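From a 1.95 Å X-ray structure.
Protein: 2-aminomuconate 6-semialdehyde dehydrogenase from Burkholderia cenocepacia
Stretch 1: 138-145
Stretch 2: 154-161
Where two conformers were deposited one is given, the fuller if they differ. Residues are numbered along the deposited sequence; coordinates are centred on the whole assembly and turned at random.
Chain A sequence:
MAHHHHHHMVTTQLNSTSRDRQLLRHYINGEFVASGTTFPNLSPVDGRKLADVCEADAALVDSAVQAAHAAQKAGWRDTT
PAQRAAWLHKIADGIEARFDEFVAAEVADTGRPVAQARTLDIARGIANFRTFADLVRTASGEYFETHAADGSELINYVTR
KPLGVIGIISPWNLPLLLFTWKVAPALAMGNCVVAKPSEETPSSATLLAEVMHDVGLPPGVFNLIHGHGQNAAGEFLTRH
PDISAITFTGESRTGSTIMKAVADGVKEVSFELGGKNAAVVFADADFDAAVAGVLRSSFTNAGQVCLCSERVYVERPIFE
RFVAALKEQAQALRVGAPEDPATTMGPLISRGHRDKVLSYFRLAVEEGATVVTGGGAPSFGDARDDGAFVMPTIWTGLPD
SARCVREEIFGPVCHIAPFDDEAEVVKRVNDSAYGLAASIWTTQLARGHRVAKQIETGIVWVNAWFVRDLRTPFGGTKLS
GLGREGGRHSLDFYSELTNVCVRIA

Stretch 1, residues 138-145: TASGEYFE
Stretch 2, residues 154-161: LINYVTRK

How do the two backbones run against each other? Residues 141-145 and 154-161 are extended strands whose N-to-C directions differ by 166°, so they pair antiparallel, with axes approaching to 4.7 Å. The register sets Tyr143 opposite Tyr157 (CA to CA 4.5 Å), Phe144 opposite Asn156 (CA to CA 5.1 Å) and Glu145 opposite Ile155 (CA to CA 4.7 Å). The paired residues have ordinary beta torsions: phi/psi is -132/135 at Tyr143, -134/137 at Phe144, -101/136 at Glu145, -112/146 at Ile155, -123/134 at Asn156 and -138/151 at Tyr157. Ahead of the first strand, Ala139 (-57/138) is the first residue after a helix to leave helical torsions; Ser140 (-125/-168) follows, and the strand starts at Gly141 (-134/180).

Which hydrogen bonds hold that register? Phe144 and Asn156 form the hydrogen-bonded pair: Phe144 N donates to Asn156 O at 3.0 Å (164°), and Asn156 N returns a bond to Phe144 O at 2.9 Å (150°). Two residues along each strand, Val158 N donates to Glu142 O at 3.1 Å (155°). The non-hydrogen-bonded pair between these links brings alpha carbons close to carbonyls, giving CA-H...O contacts from Tyr157 CA to Glu142 O and from Tyr143 CA to Asn156 O, each 3.3 Å. The side chain of Asn156 (chi1 -55°, m; chi2 -100°) adds to the ladder, its ND2 donating to Phe144 O at 3.2 Å and 169°. That carbonyl thus accepts from both the backbone and the side chain of one residue.

How do the side chains pack on the two faces of the sheet? Tyr143, Glu145, Ile155 and Tyr157 share one face. Tyr143 (chi1 159°, t; chi2 80°) presents its ring edge to Ile155 (p, t), with CE1 of Tyr143 3.8 Å from CB of Ile155. Its hydroxyl remains within its own strand, Tyr143 OH donating to Glu145 OE2 at 2.6 Å; Glu145 has chi1 m, chi2 t and chi3 -3°. Tyr157 (chi1 53°, p; chi2 -92°) begins on this face, but its end leads away from the first stretch. On the face shared by Phe144 and Asn156, the Phe144 ring (chi1 -52°, m; chi2 89°) turns its edge to Asn156 CB and Val158 CG2. Phe144 CE1 lies 4.1 Å from CG2 of Val158, whose chi1 is t (-179°), an apolar contact reaching beyond the directly paired residue.

What happens where the strands begin to part? Glu142 is modelled only to CB, which lies 4.5 Å from Val158 CG2. Gly141 has no side chain, and its CA is 4.5 Å from Val158 O. Farther out, Arg160 (m, t, t, chi4 113°) extends so that NH1 comes within 4.2 Å of Ala139 CB, at the edge of the guanidinium; NE and NH2 are hydrogen-bonded elsewhere in the structure. Altogether the two stretches bury 448 Å², both sides summed.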

# COMPACT_ATOMS: atom_id res chain seq x y z
N THR A 138 4.21 -10.15 8.73
CA THR A 138 3.04 -9.31 8.46
C THR A 138 2.85 -9.04 6.97
O THR A 138 1.78 -8.63 6.59
CB THR A 138 3.10 -7.95 9.22
OG1 THR A 138 4.28 -7.20 8.83
CG2 THR A 138 3.13 -8.16 10.73
N ALA A 139 3.84 -9.29 6.12
CA ALA A 139 3.73 -8.87 4.71
C ALA A 139 2.49 -9.44 4.00
O ALA A 139 2.16 -10.61 4.14
CB ALA A 139 5.01 -9.27 3.92
N SER A 140 1.83 -8.61 3.21
CA SER A 140 0.79 -9.15 2.33
C SER A 140 1.01 -8.78 0.85
O SER A 140 2.07 -8.30 0.48
CB SER A 140 -0.57 -8.66 2.81
OG SER A 140 -0.55 -7.25 2.83
N GLY A 141 -0.01 -9.02 0.02
CA GLY A 141 0.12 -8.99 -1.42
C GLY A 141 -0.99 -8.21 -2.10
O GLY A 141 -1.84 -7.61 -1.42
N GLU A 142 -0.93 -8.13 -3.43
CA GLU A 142 -1.91 -7.37 -4.22
C GLU A 142 -2.88 -8.26 -4.95
O GLU A 142 -2.53 -9.40 -5.40
CB GLU A 142 -1.21 -6.45 -5.25
N TYR A 143 -4.10 -7.74 -5.09
CA TYR A 143 -5.18 -8.39 -5.83
C TYR A 143 -5.83 -7.37 -6.77
O TYR A 143 -6.06 -6.18 -6.39
CB TYR A 143 -6.18 -8.99 -4.83
CG TYR A 143 -7.54 -9.25 -5.36
CD1 TYR A 143 -7.81 -10.38 -6.12
CD2 TYR A 143 -8.59 -8.38 -5.07
CE1 TYR A 143 -9.10 -10.61 -6.61
CE2 TYR A 143 -9.87 -8.60 -5.54
CZ TYR A 143 -10.12 -9.71 -6.31
OH TYR A 143 -11.39 -9.92 -6.78
N PHE A 144 -6.06 -7.80 -8.01
CA PHE A 144 -6.58 -6.95 -9.09
C PHE A 144 -7.68 -7.71 -9.81
O PHE A 144 -7.49 -8.87 -10.13
CB PHE A 144 -5.49 -6.61 -10.15
CG PHE A 144 -4.18 -6.03 -9.59
CD1 PHE A 144 -3.14 -6.86 -9.21
CD2 PHE A 144 -4.00 -4.65 -9.51
CE1 PHE A 144 -1.93 -6.33 -8.71
CE2 PHE A 144 -2.81 -4.10 -9.03
CZ PHE A 144 -1.77 -4.94 -8.64
N GLU A 145 -8.79 -7.06 -10.13
CA GLU A 145 -9.82 -7.67 -10.97
C GLU A 145 -9.71 -7.15 -12.39
O GLU A 145 -9.53 -5.94 -12.59
CB GLU A 145 -11.22 -7.36 -10.43
CG GLU A 145 -11.42 -7.91 -9.06
CD GLU A 145 -12.68 -7.40 -8.35
OE1 GLU A 145 -13.41 -6.55 -8.91
OE2 GLU A 145 -12.92 -7.85 -7.22
N LEU A 154 -11.49 -11.89 -14.77
CA LEU A 154 -10.36 -12.65 -14.27
C LEU A 154 -9.96 -12.04 -12.96
O LEU A 154 -10.19 -10.86 -12.73
CB LEU A 154 -9.18 -12.65 -15.25
CG LEU A 154 -9.53 -13.02 -16.70
CD1 LEU A 154 -9.79 -11.79 -17.59
CD2 LEU A 154 -8.44 -13.94 -17.23
N ILE A 155 -9.38 -12.85 -12.09
CA ILE A 155 -8.77 -12.30 -10.91
C ILE A 155 -7.25 -12.49 -11.01
O ILE A 155 -6.77 -13.48 -11.61
CB ILE A 155 -9.33 -12.97 -9.62
CG1 ILE A 155 -9.11 -14.48 -9.63
CG2 ILE A 155 -10.85 -12.66 -9.48
CD1 ILE A 155 -9.55 -15.17 -8.33
N ASN A 156 -6.50 -11.54 -10.46
CA ASN A 156 -5.05 -11.59 -10.42
C ASN A 156 -4.59 -11.51 -8.99
O ASN A 156 -5.08 -10.66 -8.24
CB ASN A 156 -4.40 -10.42 -11.17
CG ASN A 156 -4.85 -10.29 -12.61
OD1 ASN A 156 -4.14 -10.74 -13.55
ND2 ASN A 156 -6.01 -9.65 -12.82
N TYR A 157 -3.66 -12.36 -8.58
CA TYR A 157 -2.99 -12.02 -7.35
C TYR A 157 -1.48 -12.28 -7.44
O TYR A 157 -1.02 -13.18 -8.20
CB TYR A 157 -3.61 -12.78 -6.18
CG TYR A 157 -3.66 -14.28 -6.44
CD1 TYR A 157 -4.78 -14.87 -7.02
CD2 TYR A 157 -2.62 -15.08 -6.06
CE1 TYR A 157 -4.81 -16.28 -7.30
CE2 TYR A 157 -2.64 -16.52 -6.30
CZ TYR A 157 -3.75 -17.09 -6.90
OH TYR A 157 -3.74 -18.47 -7.10
N VAL A 158 -0.71 -11.50 -6.68
CA VAL A 158 0.73 -11.55 -6.81
C VAL A 158 1.37 -12.35 -5.69
O VAL A 158 1.23 -11.99 -4.54
CB VAL A 158 1.34 -10.14 -6.84
CG1 VAL A 158 2.88 -10.27 -6.99
CG2 VAL A 158 0.74 -9.39 -8.00
N THR A 159 2.01 -13.48 -6.04
CA THR A 159 2.67 -14.34 -5.06
C THR A 159 4.18 -14.10 -5.09
O THR A 159 4.71 -13.54 -6.05
CB THR A 159 2.42 -15.84 -5.33
OG1 THR A 159 3.11 -16.24 -6.54
CG2 THR A 159 0.92 -16.12 -5.47
N ARG A 160 4.88 -14.49 -4.02
CA ARG A 160 6.35 -14.36 -3.93
C ARG A 160 6.84 -15.73 -3.56
O ARG A 160 6.21 -16.43 -2.75
CB ARG A 160 6.76 -13.33 -2.88
CG ARG A 160 6.42 -11.86 -3.21
CD ARG A 160 7.23 -10.97 -2.24
NE ARG A 160 6.94 -9.54 -2.28
CZ ARG A 160 6.37 -8.86 -1.27
NH1 ARG A 160 6.04 -9.49 -0.15
NH2 ARG A 160 6.13 -7.55 -1.38
N LYS A 161 7.91 -16.19 -4.22
CA LYS A 161 8.55 -17.39 -3.79
C LYS A 161 10.06 -17.02 -3.74
O LYS A 161 10.46 -15.99 -4.29
CB LYS A 161 8.23 -18.60 -4.76
CG LYS A 161 8.62 -18.40 -6.23
CD LYS A 161 8.46 -19.72 -7.15
CE LYS A 161 6.99 -20.05 -7.40
NZ LYS A 161 6.27 -18.92 -8.07